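Local coordinates for AB hydrolase-1 domain-containing protein (Parabacteroides distasonis, PDB 4Q34) that is an uncharacterised alpha/beta hydrolase, probably an esterase that cleaves ester bonds in a substrate not yet identified, at residues 49-54 / 60-65; 173-178 / 299-304; 70-75 / 196-201. All coordinates share one frame; numbering follows the deposited sequence.

Contact 1 (49-54 / 60-65); sequences LVFAHG and KTWETT
At the end of a central parallel strand of the alpha/beta hydrolase fold, F51 packs against W62 from the 3-10 turn that follows. The strand runs out into H53-G54, consistent with the His-Gly loop that lines the oxyanion hole in many relatives. F51 leads with its CB, which lies 3.5 Å above the centroid of the five-membered ring of W62, a CH-pi contact almost on the ring normal. CG of W62 lies opposite its carbonyl carbon (chi1 -48°), which brings the indole face against the strand. F51 CD1 then reaches the W62 six-membered ring at CE3 (3.5 Å), with the two ring planes inclined at 48°. T61 CG2 covers the opposite face of the indole, while A52 O lies at the rim, 3.5 Å from W62 CZ2. A tryptophan suits this place because its indole offers F51 a wide apolar face, while NE1 at the edge can still donate to water. No direct hydrogen bond joins the segments; waters do. One donates to F51 O at 2.7 Å and accepts weak bonds from H53 N and W62 NE1. A second accepts a hydrogen bond from G54 N at 2.8 Å and donates to T61 OG1, which also bonds F58 O. The apolar faces thus give close packing, and water supplies the polar backbone at the strand end with partners.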
loop_
_atom_site.group_PDB
_atom_site.type_symbol
_atom_site.label_atom_id
_atom_site.label_comp_id
_atom_site.label_asym_id
_atom_site.label_seq_id
_atom_site.Cartn_x
_atom_site.Cartn_y
_atom_site.Cartn_z
ATOM N N LEU A 49 0.031 -14.130 -12.300
ATOM C CA LEU A 49 -0.482 -12.879 -12.831
ATOM C C LEU A 49 0.103 -11.678 -12.070
ATOM O O LEU A 49 0.058 -11.628 -10.849
ATOM C CB LEU A 49 -1.995 -12.869 -12.754
ATOM C CG LEU A 49 -2.721 -14.058 -13.328
ATOM C CD1 LEU A 49 -4.202 -13.869 -13.164
ATOM C CD2 LEU A 49 -2.377 -14.278 -14.794
ATOM N N VAL A 50 0.655 -10.707 -12.809
ATOM C CA VAL A 50 1.208 -9.483 -12.274
ATOM C C VAL A 50 0.347 -8.333 -12.780
ATOM O O VAL A 50 0.124 -8.216 -13.979
ATOM C CB VAL A 50 2.663 -9.301 -12.717
ATOM C CG1 VAL A 50 3.191 -7.969 -12.216
ATOM C CG2 VAL A 50 3.523 -10.487 -12.276
ATOM N N PHE A 51 -0.144 -7.518 -11.842
ATOM C CA PHE A 51 -1.075 -6.444 -12.158
ATOM C C PHE A 51 -0.441 -5.080 -12.032
ATOM O O PHE A 51 0.139 -4.766 -10.983
ATOM C CB PHE A 51 -2.301 -6.552 -11.236
ATOM C CG PHE A 51 -3.128 -7.786 -11.461
ATOM C CD1 PHE A 51 -4.139 -7.816 -12.396
ATOM C CD2 PHE A 51 -2.906 -8.917 -10.732
ATOM C CE1 PHE A 51 -4.906 -8.937 -12.604
ATOM C CE2 PHE A 51 -3.671 -10.051 -10.933
ATOM C CZ PHE A 51 -4.668 -10.077 -11.869
ATOM N N ALA A 52 -0.579 -4.264 -13.073
ATOM C CA ALA A 52 -0.021 -2.902 -13.108
ATOM C C ALA A 52 -1.085 -1.814 -13.337
ATOM O O ALA A 52 -1.743 -1.763 -14.387
ATOM C CB ALA A 52 1.001 -2.789 -14.230
ATOM N N HIS A 53 -1.186 -0.914 -12.396
ATOM C CA HIS A 53 -2.122 0.213 -12.423
ATOM C C HIS A 53 -1.648 1.335 -13.358
ATOM O O HIS A 53 -0.508 1.318 -13.875
ATOM C CB HIS A 53 -2.241 0.753 -10.999
ATOM C CG HIS A 53 -0.947 1.263 -10.457
ATOM N ND1 HIS A 53 -0.444 2.490 -10.808
ATOM C CD2 HIS A 53 -0.003 0.685 -9.674
ATOM C CE1 HIS A 53 0.721 2.675 -10.220
ATOM N NE2 HIS A 53 1.012 1.594 -9.529
ATOM N N GLY A 54 -2.500 2.336 -13.531
ATOM C CA GLY A 54 -2.200 3.512 -14.309
ATOM C C GLY A 54 -1.976 4.762 -13.472
ATOM O O GLY A 54 -1.642 4.694 -12.282
ATOM N N LYS A 60 -4.948 -0.723 -5.519
ATOM C CA LYS A 60 -6.395 -0.709 -5.290
ATOM C C LYS A 60 -7.247 -0.821 -6.563
ATOM O O LYS A 60 -8.360 -1.348 -6.509
ATOM C CB LYS A 60 -6.737 0.555 -4.481
ATOM C CG LYS A 60 -8.157 0.786 -4.031
ATOM C CD LYS A 60 -8.842 -0.378 -3.408
ATOM C CE LYS A 60 -9.809 0.036 -2.309
ATOM N NZ LYS A 60 -11.151 -0.467 -2.536
ATOM N N THR A 61 -6.683 -0.405 -7.696
ATOM C CA THR A 61 -7.257 -0.647 -9.017
ATOM C C THR A 61 -7.854 -2.031 -9.135
ATOM O O THR A 61 -8.896 -2.205 -9.688
ATOM C CB THR A 61 -6.194 -0.498 -10.103
ATOM O OG1 THR A 61 -5.666 0.837 -10.046
ATOM C CG2 THR A 61 -6.763 -0.777 -11.479
ATOM N N TRP A 62 -7.136 -3.001 -8.611
ATOM C CA TRP A 62 -7.436 -4.417 -8.748
ATOM C C TRP A 62 -7.976 -5.082 -7.494
ATOM O O TRP A 62 -8.193 -6.297 -7.508
ATOM C CB TRP A 62 -6.102 -5.140 -9.097
ATOM C CG TRP A 62 -5.320 -4.511 -10.164
ATOM C CD1 TRP A 62 -4.205 -3.738 -10.015
ATOM C CD2 TRP A 62 -5.560 -4.604 -11.568
ATOM N NE1 TRP A 62 -3.765 -3.315 -11.245
ATOM C CE2 TRP A 62 -4.587 -3.827 -12.216
ATOM C CE3 TRP A 62 -6.544 -5.249 -12.346
ATOM C CZ2 TRP A 62 -4.519 -3.728 -13.620
ATOM C CZ3 TRP A 62 -6.463 -5.180 -13.724
ATOM C CH2 TRP A 62 -5.487 -4.394 -14.352
ATOM N N GLU A 63 -8.153 -4.323 -6.412
ATOM C CA GLU A 63 -8.607 -4.848 -5.138
ATOM C C GLU A 63 -10.151 -4.693 -5.027
ATOM O O GLU A 63 -10.862 -4.727 -6.017
ATOM C CB GLU A 63 -7.867 -4.162 -3.988
ATOM C CG GLU A 63 -6.365 -4.313 -4.090
ATOM C CD GLU A 63 -5.549 -3.443 -3.114
ATOM O OE1 GLU A 63 -6.162 -2.714 -2.297
ATOM O OE2 GLU A 63 -4.279 -3.518 -3.144
ATOM N N THR A 64 -10.659 -4.513 -3.820
ATOM C CA THR A 64 -12.084 -4.290 -3.637
ATOM C C THR A 64 -12.546 -3.139 -4.509
ATOM O O THR A 64 -11.873 -2.089 -4.608
ATOM C CB THR A 64 -12.422 -4.013 -2.144
ATOM O OG1 THR A 64 -11.834 -5.042 -1.322
ATOM C CG2 THR A 64 -13.889 -3.980 -1.912
ATOM N N THR A 65 -13.692 -3.334 -5.154
ATOM C CA THR A 65 -14.274 -2.298 -6.006
ATOM C C THR A 65 -14.750 -1.140 -5.134
ATOM O O THR A 65 -14.958 -1.279 -3.917
ATOM C CB THR A 65 -15.437 -2.879 -6.848
ATOM O OG1 THR A 65 -16.608 -3.097 -6.029
ATOM C CG2 THR A 65 -15.035 -4.148 -7.538
HETATM O O HOH W 1 -1.045 -2.644 -9.715
HETATM O O HOH W 2 -5.173 2.137 -12.609
#

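Contact 2 (173-178 / 299-304); sequences ITHSQG and FPMSDL
H175 puts the CE1 corner of its imidazole over the centre of the F299 ring, 3.5 Å from F299 CE2. The arrangement is edge-to-face, with planes at 62° and centroids 4.6 Å apart, so a polarised C-H of the imidazole meets the pi cloud of the phenylalanine. CG of H175 stands trans to the backbone N (chi1 -174°), which carries the ring out from the strand end toward the loop 299-304. M301, present as selenomethionine, covers one imidazole face: its CE is 3.6 Å from H175 CD2, and its SE lies 4.4 Å from the ring centroid, only 6° off the normal. The M301 chain gets there by bending at chi2 and chi3, a fold that an unbranched, flexible residue accepts readily. Over the opposite face sits S176 CB, so the imidazole is held between two side chains. Its NE2 bonds H298 O, which fixes the rotation of the ring. F299 has a second edge-to-face partner in F116.

H175 opens a type II' turn, closed by G178 N to H175 O at 2.8 Å. S176 stands in this turn with a positive phi, as expected of the nucleophile elbow of alpha/beta hydrolases, where the serine is probably the nucleophile. Glycine suits position 178 because a CB there would come within 2.7 Å of H175 O. H298, which touches S176 and bonds E199 OE1, probably completes a catalytic triad. The contact itself relies on C-H and pi interactions and the chalcogen of M301 (selenium here, where methionine has sulfur), with no hydrogen bond between the two segments; the polar tie of H175 goes to the neighbouring H298 O. By gripping the residue before the serine and the residues after H298, it probably helps keep elbow and histidine loop in a fixed relation.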
loop_
_atom_site.group_PDB
_atom_site.type_symbol
_atom_site.label_atom_id
_atom_site.label_comp_id
_atom_site.label_asym_id
_atom_site.label_seq_id
_atom_site.Cartn_x
_atom_site.Cartn_y
_atom_site.Cartn_z
ATOM N N ILE A 173 -0.758 -8.032 -16.604
ATOM C CA ILE A 173 -2.105 -7.464 -16.769
ATOM C C ILE A 173 -1.993 -5.988 -16.413
ATOM O O ILE A 173 -1.684 -5.671 -15.270
ATOM C CB ILE A 173 -3.155 -8.102 -15.836
ATOM C CG1 ILE A 173 -2.986 -9.633 -15.781
ATOM C CG2 ILE A 173 -4.570 -7.696 -16.268
ATOM C CD1 ILE A 173 -3.227 -10.305 -17.104
ATOM N N THR A 174 -2.273 -5.104 -17.374
ATOM C CA THR A 174 -2.033 -3.679 -17.226
ATOM C C THR A 174 -3.279 -2.853 -17.438
ATOM O O THR A 174 -4.290 -3.321 -17.990
ATOM C CB THR A 174 -0.919 -3.175 -18.167
ATOM O OG1 THR A 174 -1.350 -3.193 -19.529
ATOM C CG2 THR A 174 0.372 -4.026 -18.009
ATOM N N HIS A 175 -3.187 -1.604 -16.985
ATOM C CA HIS A 175 -4.267 -0.643 -17.115
ATOM C C HIS A 175 -3.771 0.756 -17.458
ATOM O O HIS A 175 -2.932 1.297 -16.766
ATOM C CB HIS A 175 -4.996 -0.548 -15.771
ATOM C CG HIS A 175 -6.218 0.313 -15.813
ATOM N ND1 HIS A 175 -6.585 1.134 -14.775
ATOM C CD2 HIS A 175 -7.184 0.445 -16.755
ATOM C CE1 HIS A 175 -7.684 1.784 -15.095
ATOM N NE2 HIS A 175 -8.096 1.344 -16.269
ATOM N N SER A 176 -4.322 1.339 -18.531
ATOM C CA SER A 176 -4.140 2.753 -18.877
ATOM C C SER A 176 -2.656 3.099 -19.128
ATOM O O SER A 176 -2.107 2.582 -20.085
ATOM C CB SER A 176 -4.844 3.634 -17.852
ATOM O OG SER A 176 -5.114 4.882 -18.448
ATOM N N GLN A 177 -2.030 3.933 -18.300
ATOM C CA GLN A 177 -0.595 4.197 -18.456
ATOM C C GLN A 177 0.240 2.978 -18.133
ATOM O O GLN A 177 1.400 2.880 -18.539
ATOM C CB GLN A 177 -0.171 5.358 -17.585
ATOM C CG GLN A 177 -0.831 6.669 -17.997
ATOM C CD GLN A 177 -2.321 6.851 -17.621
ATOM O OE1 GLN A 177 -2.942 6.129 -16.791
ATOM N NE2 GLN A 177 -2.900 7.865 -18.239
ATOM N N GLY A 178 -0.356 2.034 -17.417
ATOM C CA GLY A 178 0.204 0.679 -17.303
ATOM C C GLY A 178 0.465 0.047 -18.678
ATOM O O GLY A 178 1.299 -0.840 -18.806
ATOM N N PHE A 299 -12.555 1.584 -16.036
ATOM C CA PHE A 299 -12.097 0.513 -15.108
ATOM C C PHE A 299 -12.969 -0.758 -15.181
ATOM O O PHE A 299 -13.696 -1.060 -14.228
ATOM C CB PHE A 299 -12.124 0.958 -13.659
ATOM C CG PHE A 299 -11.134 1.998 -13.291
ATOM C CD1 PHE A 299 -11.275 3.291 -13.718
ATOM C CD2 PHE A 299 -10.104 1.727 -12.425
ATOM C CE1 PHE A 299 -10.368 4.260 -13.377
ATOM C CE2 PHE A 299 -9.203 2.703 -12.048
ATOM C CZ PHE A 299 -9.334 3.985 -12.545
ATOM N N PRO A 300 -12.893 -1.489 -16.288
ATOM C CA PRO A 300 -13.781 -2.659 -16.395
ATOM C C PRO A 300 -13.546 -3.719 -15.343
ATOM O O PRO A 300 -14.484 -4.443 -14.971
ATOM C CB PRO A 300 -13.443 -3.225 -17.787
ATOM C CG PRO A 300 -12.904 -2.066 -18.546
ATOM C CD PRO A 300 -12.165 -1.255 -17.541
HETATM N N MSE A 301 -12.329 -3.784 -14.828
HETATM C CA MSE A 301 -11.986 -4.744 -13.768
HETATM C C MSE A 301 -12.678 -4.492 -12.479
HETATM O O MSE A 301 -12.724 -5.401 -11.656
HETATM C CB MSE A 301 -10.425 -4.829 -13.553
HETATM C CG MSE A 301 -9.797 -3.623 -12.824
HETATM SE SE MSE A 301 -9.796 -1.913 -13.736
HETATM C CE MSE A 301 -8.717 -2.418 -15.221
ATOM N N SER A 302 -13.219 -3.283 -12.233
ATOM C CA SER A 302 -13.930 -2.992 -10.952
ATOM C C SER A 302 -15.399 -2.605 -11.154
ATOM O O SER A 302 -16.106 -2.301 -10.198
ATOM C CB SER A 302 -13.186 -1.926 -10.115
ATOM O OG SER A 302 -12.983 -0.702 -10.829
ATOM N N ASP A 303 -15.827 -2.605 -12.407
ATOM C CA ASP A 303 -17.223 -2.291 -12.744
ATOM C C ASP A 303 -18.188 -3.357 -12.174
ATOM O O ASP A 303 -17.763 -4.434 -11.761
ATOM C CB ASP A 303 -17.382 -2.216 -14.260
ATOM C CG ASP A 303 -16.854 -0.923 -14.865
ATOM O OD1 ASP A 303 -16.612 0.092 -14.157
ATOM O OD2 ASP A 303 -16.672 -0.933 -16.099
ATOM N N LEU A 304 -19.491 -3.073 -12.225
ATOM C CA LEU A 304 -20.512 -3.985 -11.678
ATOM C C LEU A 304 -20.504 -5.342 -12.317
ATOM O O LEU A 304 -20.866 -6.308 -11.640
ATOM C CB LEU A 304 -21.914 -3.383 -11.792
ATOM C CG LEU A 304 -22.125 -2.122 -10.936
ATOM C CD1 LEU A 304 -23.488 -1.511 -11.297
ATOM C CD2 LEU A 304 -22.070 -2.434 -9.446
#

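Contact 3 (70-75 / 196-201); sequences EGFQNI and ASYEPG
F72 and Y198 approach from opposite directions, the phenylalanine presenting its edge to the tyrosine face in an offset T-shaped pair. In the alpha/beta hydrolase fold this joins the first turn of helix 72-78 to strand 192-198 of the parallel part of the central mixed sheet. The ring planes meet at 71° with centroids 6.0 Å apart, and the contact falls at the hydroxyl end: F72 CE2 is 3.6 Å from Y198 OH, which sits near the plane of the F72 ring, and 4.0 Å from Y198 CZ. Each side chain turns its CG away from its own carbonyl carbon (chi1 -83° in F72 and -69° in Y198), a choice that sends both rings into the interface between helix and sheet.

Long aromatic residues suit these places because the backbones stand far apart; the CA atoms of F72 and Y198 are 12.5 Å from each other. M301 touches both rings, Y245 stacks on Y198, and V309 and L313 of helix 306-319 pack against the tyrosine. Were Y198 an alanine, a gap would probably open beside M301 and L313, leaving the F72 edge without its aromatic face and Y245 without its stacking partner.

Beyond the tyrosine the strand gives way to E199, whose carboxylate bonds H298 ND1 and is probably the acid of the catalytic triad. On the helix side, G71 occupies the N-cap of helix 72-78, its O accepting I75 N at 2.9 Å. The same turn is braced by N74 ND2, which donates to E70 OE2 over 2.9 Å, nearly straight but from above the carboxylate plane.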
loop_
_atom_site.group_PDB
_atom_site.type_symbol
_atom_site.label_atom_id
_atom_site.label_comp_id
_atom_site.label_asym_id
_atom_site.label_seq_id
_atom_site.Cartn_x
_atom_site.Cartn_y
_atom_site.Cartn_z
ATOM N N GLU A 70 -15.778 -7.884 -4.675
ATOM C CA GLU A 70 -14.435 -8.412 -4.933
ATOM C C GLU A 70 -13.908 -7.938 -6.265
ATOM O O GLU A 70 -14.655 -7.846 -7.257
ATOM C CB GLU A 70 -14.484 -9.941 -4.939
ATOM C CG GLU A 70 -14.747 -10.530 -3.572
ATOM C CD GLU A 70 -14.435 -12.008 -3.611
ATOM O OE1 GLU A 70 -14.761 -12.639 -4.649
ATOM O OE2 GLU A 70 -13.793 -12.504 -2.679
ATOM N N GLY A 71 -12.602 -7.643 -6.283
ATOM C CA GLY A 71 -11.870 -7.374 -7.484
ATOM C C GLY A 71 -11.027 -8.538 -7.938
ATOM O O GLY A 71 -11.097 -9.672 -7.401
ATOM N N PHE A 72 -10.212 -8.254 -8.963
ATOM C CA PHE A 72 -9.387 -9.264 -9.610
ATOM C C PHE A 72 -8.412 -9.944 -8.641
ATOM O O PHE A 72 -8.082 -11.115 -8.809
ATOM C CB PHE A 72 -8.608 -8.645 -10.793
ATOM C CG PHE A 72 -9.403 -8.553 -12.074
ATOM C CD1 PHE A 72 -10.787 -8.699 -12.089
ATOM C CD2 PHE A 72 -8.759 -8.361 -13.286
ATOM C CE1 PHE A 72 -11.497 -8.602 -13.290
ATOM C CE2 PHE A 72 -9.460 -8.273 -14.480
ATOM C CZ PHE A 72 -10.833 -8.420 -14.481
ATOM N N GLN A 73 -7.932 -9.196 -7.645
ATOM C CA GLN A 73 -7.068 -9.786 -6.636
ATOM C C GLN A 73 -7.690 -11.087 -6.053
ATOM O O GLN A 73 -7.020 -12.130 -5.940
ATOM C CB GLN A 73 -6.785 -8.795 -5.514
ATOM C CG GLN A 73 -5.867 -9.379 -4.435
ATOM C CD GLN A 73 -5.443 -8.360 -3.400
ATOM O OE1 GLN A 73 -6.152 -7.424 -3.117
ATOM N NE2 GLN A 73 -4.218 -8.505 -2.880
ATOM N N ASN A 74 -8.949 -10.986 -5.619
ATOM C CA ASN A 74 -9.677 -12.105 -5.053
ATOM C C ASN A 74 -10.169 -13.091 -6.111
ATOM O O ASN A 74 -10.059 -14.331 -5.917
ATOM C CB ASN A 74 -10.871 -11.622 -4.239
ATOM C CG ASN A 74 -10.483 -10.980 -2.920
ATOM O OD1 ASN A 74 -9.364 -10.455 -2.737
ATOM N ND2 ASN A 74 -11.416 -10.996 -1.999
ATOM N N ILE A 75 -10.695 -12.560 -7.205
ATOM C CA ILE A 75 -11.288 -13.399 -8.237
ATOM C C ILE A 75 -10.265 -14.363 -8.851
ATOM O O ILE A 75 -10.536 -15.551 -9.009
ATOM C CB ILE A 75 -11.908 -12.535 -9.336
ATOM C CG1 ILE A 75 -13.117 -11.797 -8.785
ATOM C CG2 ILE A 75 -12.316 -13.378 -10.580
ATOM C CD1 ILE A 75 -13.594 -10.647 -9.652
ATOM N N ALA A 196 -2.168 -8.716 -21.134
ATOM C CA ALA A 196 -3.546 -8.255 -21.272
ATOM C C ALA A 196 -3.605 -6.833 -20.749
ATOM O O ALA A 196 -3.211 -6.578 -19.599
ATOM C CB ALA A 196 -4.511 -9.125 -20.476
ATOM N N SER A 197 -4.163 -5.931 -21.537
ATOM C CA SER A 197 -4.233 -4.537 -21.145
ATOM C C SER A 197 -5.640 -3.982 -21.224
ATOM O O SER A 197 -6.314 -4.104 -22.282
ATOM C CB SER A 197 -3.270 -3.689 -21.994
ATOM O OG SER A 197 -3.154 -2.375 -21.471
ATOM N N TYR A 198 -6.068 -3.352 -20.125
ATOM C CA TYR A 198 -7.352 -2.681 -20.067
ATOM C C TYR A 198 -7.170 -1.198 -20.406
ATOM O O TYR A 198 -6.395 -0.490 -19.727
ATOM C CB TYR A 198 -8.030 -2.820 -18.687
ATOM C CG TYR A 198 -8.462 -4.236 -18.456
ATOM C CD1 TYR A 198 -9.692 -4.697 -18.908
ATOM C CD2 TYR A 198 -7.590 -5.125 -17.912
ATOM C CE1 TYR A 198 -10.047 -6.023 -18.788
ATOM C CE2 TYR A 198 -7.908 -6.452 -17.763
ATOM C CZ TYR A 198 -9.160 -6.908 -18.198
ATOM O OH TYR A 198 -9.507 -8.238 -18.090
ATOM N N GLU A 199 -7.818 -0.759 -21.478
ATOM C CA GLU A 199 -7.796 0.648 -21.886
ATOM C C GLU A 199 -6.407 1.293 -21.810
ATOM O O GLU A 199 -6.228 2.311 -21.149
ATOM C CB GLU A 199 -8.794 1.485 -21.080
ATOM C CG GLU A 199 -10.215 0.957 -21.242
ATOM C CD GLU A 199 -11.271 2.014 -21.471
ATOM O OE1 GLU A 199 -11.021 3.206 -21.177
ATOM O OE2 GLU A 199 -12.399 1.649 -21.927
ATOM N N PRO A 200 -5.425 0.712 -22.510
ATOM C CA PRO A 200 -4.114 1.339 -22.558
ATOM C C PRO A 200 -4.153 2.743 -23.157
ATOM O O PRO A 200 -4.993 3.077 -23.974
ATOM C CB PRO A 200 -3.279 0.389 -23.444
ATOM C CG PRO A 200 -4.282 -0.357 -24.241
ATOM C CD PRO A 200 -5.483 -0.487 -23.339
ATOM N N GLY A 201 -3.198 3.557 -22.760
ATOM C CA GLY A 201 -3.082 4.895 -23.327
ATOM C C GLY A 201 -1.634 5.331 -23.230
ATOM O O GLY A 201 -1.054 5.249 -22.151
#

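All three contacts are core: every residue that touches across them is buried. They share one sheet, where strand 170-175 of contact 2 lies between strand 49-52 of contact 1 and strand 192-198 of contact 3, bound through V50 O to I173 N and T174 O to Y198 N. The apolar packing is also continuous, since W62 meets F72 and the M301 methyl reaches Y198 CB. Chemistry follows position. Contact 1, at a strand end, brings in water; contact 2, beside the presumed active site, centres on an imidazole; contact 3, between helix and sheet, is purely ring packing. Segments 60-65 and 70-75 additionally touch the second subunit, whereas those of contact 2 do not.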